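Local coordinates for Cag pathogenicity island protein (Cag10) (Helicobacter pylori 26695, PDB 6IQT) that probably serves as the VirB8-like inner-membrane component of the Cag type IV secretion system, this fragment being its soluble domain, which packs with a second copy of itself, at residues S33-F38 with T105-F110; K37-L42 with A88-N93; M70-E75 with I159-L164; L41-S46 with T127-T132. All blocks are in the same frame, centred on the assembly; numbering follows the deposited sequence.

Interaction 1 (S33-F38 with T105-F110)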
# COMPACT_ATOMS: atom_id res chain seq x y z
N SER A 33 -12.80 14.49 -4.59
CA SER A 33 -13.59 14.70 -3.37
C SER A 33 -13.90 13.39 -2.67
O SER A 33 -13.82 13.30 -1.43
CB SER A 33 -14.90 15.43 -3.70
OG SER A 33 -14.65 16.70 -4.25
N ALA A 34 -14.31 12.37 -3.43
CA ALA A 34 -14.60 11.07 -2.83
C ALA A 34 -13.35 10.47 -2.20
O ALA A 34 -13.39 9.91 -1.09
CB ALA A 34 -15.18 10.12 -3.90
N THR A 35 -12.21 10.60 -2.89
CA THR A 35 -10.97 10.04 -2.38
C THR A 35 -10.55 10.72 -1.09
O THR A 35 -10.10 10.06 -0.15
CB THR A 35 -9.87 10.14 -3.44
OG1 THR A 35 -10.29 9.43 -4.62
CG2 THR A 35 -8.58 9.51 -2.95
N SER A 36 -10.71 12.04 -1.01
CA SER A 36 -10.36 12.77 0.20
C SER A 36 -11.24 12.34 1.37
O SER A 36 -10.76 12.16 2.50
CB SER A 36 -10.47 14.27 -0.06
OG SER A 36 -10.23 14.98 1.13
N LYS A 37 -12.54 12.17 1.12
CA LYS A 37 -13.45 11.71 2.17
C LYS A 37 -13.08 10.30 2.62
O LYS A 37 -13.07 10.00 3.82
CB LYS A 37 -14.89 11.77 1.67
CG LYS A 37 -15.96 11.58 2.77
CD LYS A 37 -15.59 12.36 4.03
CE LYS A 37 -16.78 12.55 4.97
NZ LYS A 37 -16.43 13.37 6.16
N PHE A 38 -12.76 9.43 1.67
CA PHE A 38 -12.36 8.06 1.97
C PHE A 38 -11.10 8.02 2.82
O PHE A 38 -11.02 7.28 3.80
CB PHE A 38 -12.16 7.29 0.66
CG PHE A 38 -11.59 5.91 0.83
CD1 PHE A 38 -12.41 4.84 1.18
CD2 PHE A 38 -10.24 5.67 0.62
CE1 PHE A 38 -11.89 3.56 1.31
CE2 PHE A 38 -9.71 4.39 0.77
CZ PHE A 38 -10.55 3.33 1.11
N THR A 105 -9.36 2.16 -12.09
CA THR A 105 -8.43 3.27 -12.23
C THR A 105 -7.57 3.34 -10.97
O THR A 105 -8.07 3.16 -9.86
CB THR A 105 -9.19 4.62 -12.45
OG1 THR A 105 -9.97 4.53 -13.63
CG2 THR A 105 -8.21 5.80 -12.58
N ARG A 106 -6.27 3.57 -11.16
CA ARG A 106 -5.30 3.67 -10.07
C ARG A 106 -5.03 5.14 -9.75
O ARG A 106 -4.70 5.92 -10.64
CB ARG A 106 -3.99 2.98 -10.46
CG ARG A 106 -2.98 2.85 -9.32
CD ARG A 106 -1.55 3.07 -9.80
NE ARG A 106 -1.19 2.24 -10.94
CZ ARG A 106 -0.64 2.71 -12.06
NH1 ARG A 106 -0.41 4.01 -12.19
NH2 ARG A 106 -0.33 1.89 -13.05
N LEU A 107 -5.17 5.51 -8.48
CA LEU A 107 -4.81 6.83 -7.98
C LEU A 107 -3.58 6.71 -7.08
O LEU A 107 -3.48 5.77 -6.29
CB LEU A 107 -5.98 7.45 -7.21
CG LEU A 107 -7.34 7.61 -7.90
CD1 LEU A 107 -8.37 8.17 -6.92
CD2 LEU A 107 -7.22 8.52 -9.13
N THR A 108 -2.63 7.63 -7.20
CA THR A 108 -1.45 7.60 -6.33
C THR A 108 -1.22 8.99 -5.75
O THR A 108 -1.32 10.00 -6.45
CB THR A 108 -0.19 7.09 -7.09
OG1 THR A 108 -0.06 7.78 -8.34
CG2 THR A 108 -0.29 5.60 -7.39
N PHE A 109 -0.93 9.05 -4.45
CA PHE A 109 -0.78 10.33 -3.78
C PHE A 109 -0.14 10.09 -2.42
O PHE A 109 0.04 8.95 -1.99
CB PHE A 109 -2.14 11.05 -3.61
CG PHE A 109 -3.21 10.18 -3.02
CD1 PHE A 109 -3.39 10.11 -1.65
CD2 PHE A 109 -4.04 9.42 -3.85
CE1 PHE A 109 -4.38 9.29 -1.10
CE2 PHE A 109 -5.03 8.60 -3.31
CZ PHE A 109 -5.20 8.54 -1.93
N PHE A 110 0.19 11.19 -1.76
CA PHE A 110 0.75 11.14 -0.42
C PHE A 110 -0.30 11.62 0.57
O PHE A 110 -1.14 12.46 0.24
CB PHE A 110 2.01 12.02 -0.30
CG PHE A 110 3.18 11.52 -1.11
CD1 PHE A 110 3.99 10.50 -0.63
CD2 PHE A 110 3.48 12.07 -2.34
CE1 PHE A 110 5.07 10.04 -1.37
CE2 PHE A 110 4.56 11.62 -3.08
CZ PHE A 110 5.36 10.61 -2.60

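Interaction 2 (K37-L42 with A88-N93)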
# COMPACT_ATOMS: atom_id res chain seq x y z
N LYS A 37 -12.54 12.17 1.12
CA LYS A 37 -13.45 11.71 2.17
C LYS A 37 -13.08 10.30 2.62
O LYS A 37 -13.07 10.00 3.82
CB LYS A 37 -14.89 11.77 1.67
CG LYS A 37 -15.96 11.58 2.77
CD LYS A 37 -15.59 12.36 4.03
CE LYS A 37 -16.78 12.55 4.97
NZ LYS A 37 -16.43 13.37 6.16
N PHE A 38 -12.76 9.43 1.67
CA PHE A 38 -12.36 8.06 1.97
C PHE A 38 -11.10 8.02 2.82
O PHE A 38 -11.02 7.28 3.80
CB PHE A 38 -12.16 7.29 0.66
CG PHE A 38 -11.59 5.91 0.83
CD1 PHE A 38 -12.41 4.84 1.18
CD2 PHE A 38 -10.24 5.67 0.62
CE1 PHE A 38 -11.89 3.56 1.31
CE2 PHE A 38 -9.71 4.39 0.77
CZ PHE A 38 -10.55 3.33 1.11
N VAL A 39 -10.09 8.83 2.44
CA VAL A 39 -8.84 8.88 3.21
C VAL A 39 -9.11 9.35 4.63
O VAL A 39 -8.58 8.79 5.60
CB VAL A 39 -7.83 9.81 2.51
CG1 VAL A 39 -6.75 10.26 3.48
CG2 VAL A 39 -7.21 9.10 1.28
N SER A 40 -9.92 10.40 4.77
CA SER A 40 -10.30 10.90 6.09
C SER A 40 -10.99 9.83 6.92
O SER A 40 -10.68 9.64 8.10
CB SER A 40 -11.20 12.13 5.92
OG SER A 40 -11.56 12.64 7.18
N LEU A 41 -11.93 9.08 6.32
CA LEU A 41 -12.66 8.05 7.06
C LEU A 41 -11.75 6.88 7.44
O LEU A 41 -11.86 6.34 8.55
CB LEU A 41 -13.85 7.55 6.23
CG LEU A 41 -15.01 8.52 6.00
CD1 LEU A 41 -15.86 7.95 4.87
CD2 LEU A 41 -15.83 8.70 7.27
N LEU A 42 -10.87 6.47 6.53
CA LEU A 42 -10.07 5.27 6.73
C LEU A 42 -8.88 5.51 7.66
O LEU A 42 -8.60 4.69 8.55
CB LEU A 42 -9.59 4.73 5.38
CG LEU A 42 -8.75 3.46 5.44
CD1 LEU A 42 -9.54 2.29 6.04
CD2 LEU A 42 -8.23 3.11 4.07
N ALA A 88 -6.28 12.91 8.95
CA ALA A 88 -5.61 12.45 7.74
C ALA A 88 -6.01 13.34 6.56
O ALA A 88 -7.20 13.50 6.28
CB ALA A 88 -5.98 11.00 7.45
N ILE A 89 -5.01 13.90 5.87
CA ILE A 89 -5.22 14.80 4.73
C ILE A 89 -4.44 14.27 3.54
O ILE A 89 -3.35 13.71 3.70
CB ILE A 89 -4.78 16.25 5.05
CG1 ILE A 89 -3.25 16.35 5.08
CG2 ILE A 89 -5.42 16.75 6.37
CD1 ILE A 89 -2.69 17.57 5.80
N ILE A 90 -4.95 14.47 2.33
CA ILE A 90 -4.14 14.22 1.13
C ILE A 90 -3.20 15.41 0.96
O ILE A 90 -3.63 16.56 0.91
CB ILE A 90 -5.02 14.00 -0.11
CG1 ILE A 90 -5.83 12.71 0.05
CG2 ILE A 90 -4.16 13.97 -1.40
CD1 ILE A 90 -6.89 12.46 -1.07
N SER A 91 -1.90 15.14 0.94
CA SER A 91 -0.91 16.22 1.01
C SER A 91 -0.15 16.41 -0.29
O SER A 91 0.87 17.11 -0.31
CB SER A 91 0.06 15.95 2.17
OG SER A 91 0.65 14.68 2.06
N SER A 92 -0.62 15.82 -1.38
CA SER A 92 0.03 16.00 -2.67
C SER A 92 -1.04 16.06 -3.74
O SER A 92 -2.23 15.84 -3.47
CB SER A 92 1.02 14.86 -2.96
OG SER A 92 0.35 13.67 -3.36
N ASN A 93 -0.60 16.35 -4.96
CA ASN A 93 -1.48 16.16 -6.11
C ASN A 93 -1.78 14.67 -6.28
O ASN A 93 -1.00 13.81 -5.87
CB ASN A 93 -0.83 16.74 -7.38
CG ASN A 93 0.57 16.17 -7.66
OD1 ASN A 93 1.51 16.37 -6.88
ND2 ASN A 93 0.72 15.47 -8.77
O HOH W 1 -9.45 12.71 9.04

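Interaction 3 (M70-E75 with I159-L164)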
# COMPACT_ATOMS: atom_id res chain seq x y z
N MSE A 70 -12.29 -2.81 7.13
CA MSE A 70 -12.64 -3.05 8.53
C MSE A 70 -11.40 -3.43 9.37
O MSE A 70 -11.28 -3.01 10.53
CB MSE A 70 -13.71 -4.15 8.63
CG MSE A 70 -14.27 -4.30 10.04
SE MSE A 70 -15.19 -2.67 10.59
CE MSE A 70 -16.80 -3.43 11.32
N ARG A 71 -10.47 -4.19 8.79
CA ARG A 71 -9.24 -4.52 9.52
C ARG A 71 -8.43 -3.26 9.83
O ARG A 71 -7.85 -3.14 10.91
CB ARG A 71 -8.39 -5.51 8.73
CG ARG A 71 -8.96 -6.91 8.70
CD ARG A 71 -8.04 -7.87 7.93
NE ARG A 71 -8.49 -9.25 8.04
CZ ARG A 71 -8.14 -10.08 9.01
NH1 ARG A 71 -7.30 -9.68 9.96
NH2 ARG A 71 -8.61 -11.32 9.03
N MSE A 72 -8.40 -2.31 8.90
CA MSE A 72 -7.65 -1.08 9.15
C MSE A 72 -8.35 -0.19 10.16
O MSE A 72 -7.70 0.47 10.98
CB MSE A 72 -7.43 -0.33 7.83
CG MSE A 72 -6.70 -1.18 6.81
SE MSE A 72 -6.47 -0.24 5.15
CE MSE A 72 -5.57 1.31 5.87
N PHE A 73 -9.68 -0.15 10.06
CA PHE A 73 -10.48 0.55 11.05
C PHE A 73 -10.21 0.00 12.45
O PHE A 73 -9.95 0.77 13.40
CB PHE A 73 -11.96 0.41 10.66
CG PHE A 73 -12.94 1.01 11.64
CD1 PHE A 73 -13.23 2.37 11.62
CD2 PHE A 73 -13.63 0.20 12.53
CE1 PHE A 73 -14.15 2.92 12.50
CE2 PHE A 73 -14.56 0.74 13.41
CZ PHE A 73 -14.82 2.11 13.39
N ASN A 74 -10.23 -1.33 12.60
CA ASN A 74 -10.03 -1.94 13.92
C ASN A 74 -8.62 -1.70 14.45
O ASN A 74 -8.43 -1.58 15.67
CB ASN A 74 -10.31 -3.45 13.86
CG ASN A 74 -11.79 -3.76 13.76
OD1 ASN A 74 -12.64 -2.98 14.19
ND2 ASN A 74 -12.12 -4.91 13.18
N GLU A 75 -7.62 -1.63 13.56
CA GLU A 75 -6.26 -1.33 14.01
C GLU A 75 -6.17 0.09 14.60
O GLU A 75 -5.48 0.30 15.61
CB GLU A 75 -5.28 -1.52 12.85
CG GLU A 75 -3.82 -1.75 13.26
CD GLU A 75 -3.66 -2.58 14.53
OE1 GLU A 75 -2.89 -2.14 15.42
OE2 GLU A 75 -4.28 -3.66 14.64
N ILE A 159 -6.22 -1.18 -2.03
CA ILE A 159 -5.34 -0.12 -1.55
C ILE A 159 -3.97 -0.72 -1.31
O ILE A 159 -3.84 -1.91 -0.97
CB ILE A 159 -5.90 0.56 -0.27
CG1 ILE A 159 -5.17 1.87 0.03
CG2 ILE A 159 -5.82 -0.38 0.94
CD1 ILE A 159 -5.79 2.64 1.20
N GLN A 160 -2.94 0.09 -1.50
CA GLN A 160 -1.56 -0.30 -1.19
C GLN A 160 -0.92 0.90 -0.52
O GLN A 160 -1.16 2.04 -0.92
CB GLN A 160 -0.78 -0.71 -2.44
CG GLN A 160 -1.28 -2.01 -3.12
CD GLN A 160 -1.25 -3.23 -2.18
OE1 GLN A 160 -0.30 -3.43 -1.41
NE2 GLN A 160 -2.30 -4.06 -2.26
N ILE A 161 -0.12 0.65 0.52
CA ILE A 161 0.38 1.70 1.40
C ILE A 161 1.88 1.53 1.59
O ILE A 161 2.35 0.41 1.81
CB ILE A 161 -0.34 1.68 2.76
CG1 ILE A 161 -1.83 1.98 2.57
CG2 ILE A 161 0.28 2.68 3.72
CD1 ILE A 161 -2.68 1.48 3.70
N THR A 162 2.62 2.64 1.52
CA THR A 162 4.05 2.68 1.82
C THR A 162 4.31 3.70 2.92
O THR A 162 4.11 4.90 2.71
CB THR A 162 4.90 3.05 0.59
OG1 THR A 162 4.54 2.24 -0.53
CG2 THR A 162 6.39 2.88 0.90
N ASP A 163 4.78 3.23 4.07
CA ASP A 163 5.13 4.16 5.14
C ASP A 163 6.41 4.90 4.77
O ASP A 163 7.33 4.32 4.18
CB ASP A 163 5.30 3.41 6.46
CG ASP A 163 3.97 2.91 7.00
OD1 ASP A 163 2.93 3.53 6.69
OD2 ASP A 163 3.95 1.90 7.72
N LEU A 164 6.46 6.19 5.08
CA LEU A 164 7.56 7.01 4.60
C LEU A 164 8.63 7.27 5.65
O LEU A 164 9.59 8.00 5.37
CB LEU A 164 7.02 8.32 4.03
CG LEU A 164 6.31 8.06 2.69
CD1 LEU A 164 5.89 9.36 2.02
CD2 LEU A 164 7.19 7.22 1.77

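Interaction 4 (L41-S46 with T127-T132)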
# COMPACT_ATOMS: atom_id res chain seq x y z
N LEU A 41 -11.93 9.08 6.32
CA LEU A 41 -12.66 8.05 7.06
C LEU A 41 -11.75 6.88 7.44
O LEU A 41 -11.86 6.34 8.55
CB LEU A 41 -13.85 7.55 6.23
CG LEU A 41 -15.01 8.52 6.00
CD1 LEU A 41 -15.86 7.95 4.87
CD2 LEU A 41 -15.83 8.70 7.27
N LEU A 42 -10.87 6.47 6.53
CA LEU A 42 -10.07 5.27 6.73
C LEU A 42 -8.88 5.51 7.66
O LEU A 42 -8.60 4.69 8.55
CB LEU A 42 -9.59 4.73 5.38
CG LEU A 42 -8.75 3.46 5.44
CD1 LEU A 42 -9.54 2.29 6.04
CD2 LEU A 42 -8.23 3.11 4.07
N PHE A 43 -8.14 6.60 7.44
CA PHE A 43 -6.91 6.86 8.19
C PHE A 43 -7.12 7.77 9.40
O PHE A 43 -6.26 7.81 10.28
CB PHE A 43 -5.85 7.48 7.27
CG PHE A 43 -5.35 6.54 6.22
CD1 PHE A 43 -4.42 5.56 6.52
CD2 PHE A 43 -5.82 6.63 4.92
CE1 PHE A 43 -3.97 4.69 5.55
CE2 PHE A 43 -5.36 5.76 3.94
CZ PHE A 43 -4.44 4.79 4.25
N GLY A 44 -8.24 8.49 9.45
CA GLY A 44 -8.52 9.36 10.58
C GLY A 44 -9.23 8.61 11.69
O GLY A 44 -9.60 7.45 11.52
N TYR A 45 -9.41 9.30 12.82
CA TYR A 45 -9.92 8.64 14.02
C TYR A 45 -10.40 9.66 15.03
O TYR A 45 -9.70 10.64 15.31
CB TYR A 45 -8.84 7.76 14.66
CG TYR A 45 -9.32 7.02 15.90
CD1 TYR A 45 -9.97 5.81 15.79
CD2 TYR A 45 -9.15 7.57 17.17
CE1 TYR A 45 -10.43 5.14 16.91
CE2 TYR A 45 -9.62 6.90 18.31
CZ TYR A 45 -10.25 5.68 18.16
OH TYR A 45 -10.70 4.98 19.26
N SER A 46 -11.59 9.42 15.58
CA SER A 46 -12.11 10.16 16.72
C SER A 46 -12.86 9.17 17.60
O SER A 46 -13.57 8.30 17.08
CB SER A 46 -13.05 11.29 16.28
OG SER A 46 -13.68 11.89 17.41
N THR A 127 2.74 11.58 10.80
CA THR A 127 3.22 10.48 9.98
C THR A 127 2.82 10.74 8.53
O THR A 127 1.86 11.44 8.25
CB THR A 127 2.71 9.12 10.48
OG1 THR A 127 1.32 8.97 10.20
CG2 THR A 127 2.93 8.98 11.99
N LYS A 128 3.61 10.19 7.60
CA LYS A 128 3.38 10.39 6.18
C LYS A 128 3.40 9.03 5.50
O LYS A 128 4.16 8.15 5.90
CB LYS A 128 4.44 11.33 5.55
CG LYS A 128 4.37 12.79 6.04
CD LYS A 128 5.73 13.47 6.02
CE LYS A 128 5.95 14.32 7.29
NZ LYS A 128 6.81 13.62 8.31
N LYS A 129 2.54 8.87 4.49
CA LYS A 129 2.42 7.61 3.77
C LYS A 129 2.25 7.91 2.29
O LYS A 129 1.71 8.95 1.91
CB LYS A 129 1.21 6.78 4.23
CG LYS A 129 1.30 6.20 5.65
CD LYS A 129 -0.07 5.69 6.09
CE LYS A 129 0.02 4.77 7.30
NZ LYS A 129 0.83 5.39 8.38
N GLN A 130 2.67 6.97 1.45
CA GLN A 130 2.30 6.99 0.04
C GLN A 130 1.20 5.95 -0.17
O GLN A 130 1.32 4.82 0.29
CB GLN A 130 3.48 6.70 -0.88
CG GLN A 130 3.10 6.86 -2.34
CD GLN A 130 3.96 6.03 -3.27
OE1 GLN A 130 4.86 6.55 -3.92
NE2 GLN A 130 3.68 4.72 -3.33
N VAL A 131 0.12 6.36 -0.81
CA VAL A 131 -1.10 5.56 -0.88
C VAL A 131 -1.46 5.38 -2.34
O VAL A 131 -1.39 6.33 -3.12
CB VAL A 131 -2.27 6.23 -0.12
CG1 VAL A 131 -3.60 5.50 -0.37
CG2 VAL A 131 -1.97 6.35 1.37
N THR A 132 -1.88 4.17 -2.68
CA THR A 132 -2.43 3.82 -3.98
C THR A 132 -3.83 3.25 -3.78
O THR A 132 -4.01 2.31 -3.01
CB THR A 132 -1.56 2.76 -4.67
OG1 THR A 132 -0.21 3.22 -4.75
CG2 THR A 132 -2.09 2.42 -6.04

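Interaction 1 (S33-F38 with T105-F110)
T35, on helix 30-43, meets L107 and F109 of strand 105-117 with the two branches of its side chain, one for each partner. T35 CG2 stands anti to the backbone N and lies 3.7 Å from F109 CZ and 3.7 Å from F109 CE2, so the methyl reaches the far end of the ring at an oblique angle. OG1 sits beside the backbone N (chi1 -60°), where it hydrogen-bonds V31 O one turn back in its own helix. Threonine therefore suits this buried place: the hydroxyl is satisfied within the helix while the methyl faces the sheet. L107 comes tip to tip, its CD1 3.3 Å from T35 OG1, a tight meeting of a methyl with the oxygen. F109 holds its CG between the backbone N and the carbonyl carbon (chi1 49°), and this brings the ring to T35. L107 and F109, two apart on the strand, project from the same side of the sheet, and F154 of strand 154-163 also touches T35. No hydrogen bond joins the segments. The arrangement is that of a helix laid on one face of a four-stranded antiparallel sheet, as in the NTF2-like fold, where it fills the concave side.

Interaction 2 (K37-L42 with A88-N93)
V39 meets A88 with one methyl and I90 with the other, so a single branched residue of helix 30-43 touches two residues of strand 84-98. V39 CG1, anti to the backbone N (chi1 160°), lies 4.1 Å from A88 CB. V39 CG2 stands beside the backbone N and comes to 4.1 Å from I90 CG1, with I90 CD1 equally near. The two side chains cross at a slant: the CB of I90 is directed past the helix, and the extended CG1-CD1 arm brings the end of the chain back to V39. A88 is small, which suits the close backbones, for the CA atoms of S40 and A88 are 5.2 Å apart. A88 CB also rests 3.9 Å from V39 O. The axes of helix 37-42 and strand 88-90 run nearly antiparallel, at 156°. F109 and I111 of strand 105-117 touch V39 as well, continuing the apolar surface across the sheet.

S40 takes the more open side of the helix. S40 OG is anti to the backbone N (chi1 -179°), and a water 2.8 Å from S40 OG accepts a hydrogen bond from A88 N at 3.2 Å. The chemistry is thus divided: methyl and methylene groups make the apolar part, in which V39 is buried, while a bridging water supplies a polar link at the margin, where no direct hydrogen bond joins the segments.

Interaction 3 (M70-E75 with I159-L164)
Apolar contact carries this meeting, through M72 of helix 66-80 and the two isoleucines I159 and I161 of strand 154-163. M72 is present here as selenomethionine, selenium standing in for the natural sulfur. Its long unbranched chain covers the distance, for the nearest CA atoms, of M72 and I159, are 11.0 Å apart. The chain runs extended as far as the selenium (chi2 179°) and then bends at the last torsion (chi3 56°), which swings the terminal methyl to the sheet. There M72 CE meets I161 CD1 tip to tip at 3.6 Å. M72 SE is 4.3 Å from I159 CG2. I161 CG1 is anti to the carbonyl carbon (chi1 -64°), and CD1 at its end makes the contact, whereas I159 offers its shorter branch. L42 and F43 of helix 30-43 also touch M72, so its end lies between helix 30-43 and strand 154-163. This is the layered build of an NTF2-like domain, in which helices pack against one face of a curved antiparallel sheet. Beta-branched isoleucines suit the strand, and the flexible chain of the natural methionine suits a helix standing farther off.

Polar interactions lie away from the apolar contact. R71 NH2 makes hydrogen bonds to T119 O and E121 O of the second subunit, and E75 OE1 is hydrogen-bonded to Q79 NE2 within the helix. On the strand, Q160 and T162 pair through their backbones with T132 and Q130.

Interaction 4 (L41-S46 with T127-T132)
F43, at the last turn of helix 30-43, meets K129 and V131 of strand 125-137 with the far end of its ring. Just before it, L42 contributes from within its own segment: its CG stands 4.3 Å above one face of the F43 ring, offset toward the rim. L42 also packs on I159 and on M72, so it extends the same apolar layer away from strand 125-137.

At F43 itself, CG is anti to the carbonyl carbon (chi1 -67°), which sends the ring out from the helix to the sheet and bridges a CA separation of 10.4 Å between F43 and K129. F43 CE1 is 4.1 Å from K129 CD, the lysine chain passing at an angle to the phenylalanine, and F43 CZ is 4.1 Å from V131 CG2, with V131 running by in the opposite sense. Both approaches are oblique to the ring. In this NTF2-like architecture a large aromatic side chain suits a helix end that must reach the sheet, and compact V131 suits the buried strand. K129 uses its methylenes here, bending only at the end (chi4 50°); its NZ makes a long, weak ion pair with D163.

G44 then leaves the helical conformation. Y45 turns to other parts of the fold, its OH hydrogen-bonded to V81 O and its ring meeting that of F80, while its backbone pairs with A86.

In the fold
Interactions 1, 2 and 4 start in turn from overlapping pieces of helix 30-43 and reach strands 105-117, 84-98 and 125-137 of a single four-stranded antiparallel sheet. The centres of 1 and 2 lie about 7 Å apart, those of 2 and 4 about 6 Å. Interaction 3 brings helix 66-80 to the remaining strand, 154-163, its centre about 7 Å from that of interaction 4 and about 14 Å from that of interaction 1; its segments alternate along the chain with those of the others. Distant residues thus form one connected helix-to-sheet layer of the VirB8 domain, most buried at interactions 1 and 4. Segments of interactions 1, 3 and 4 also reach the second subunit.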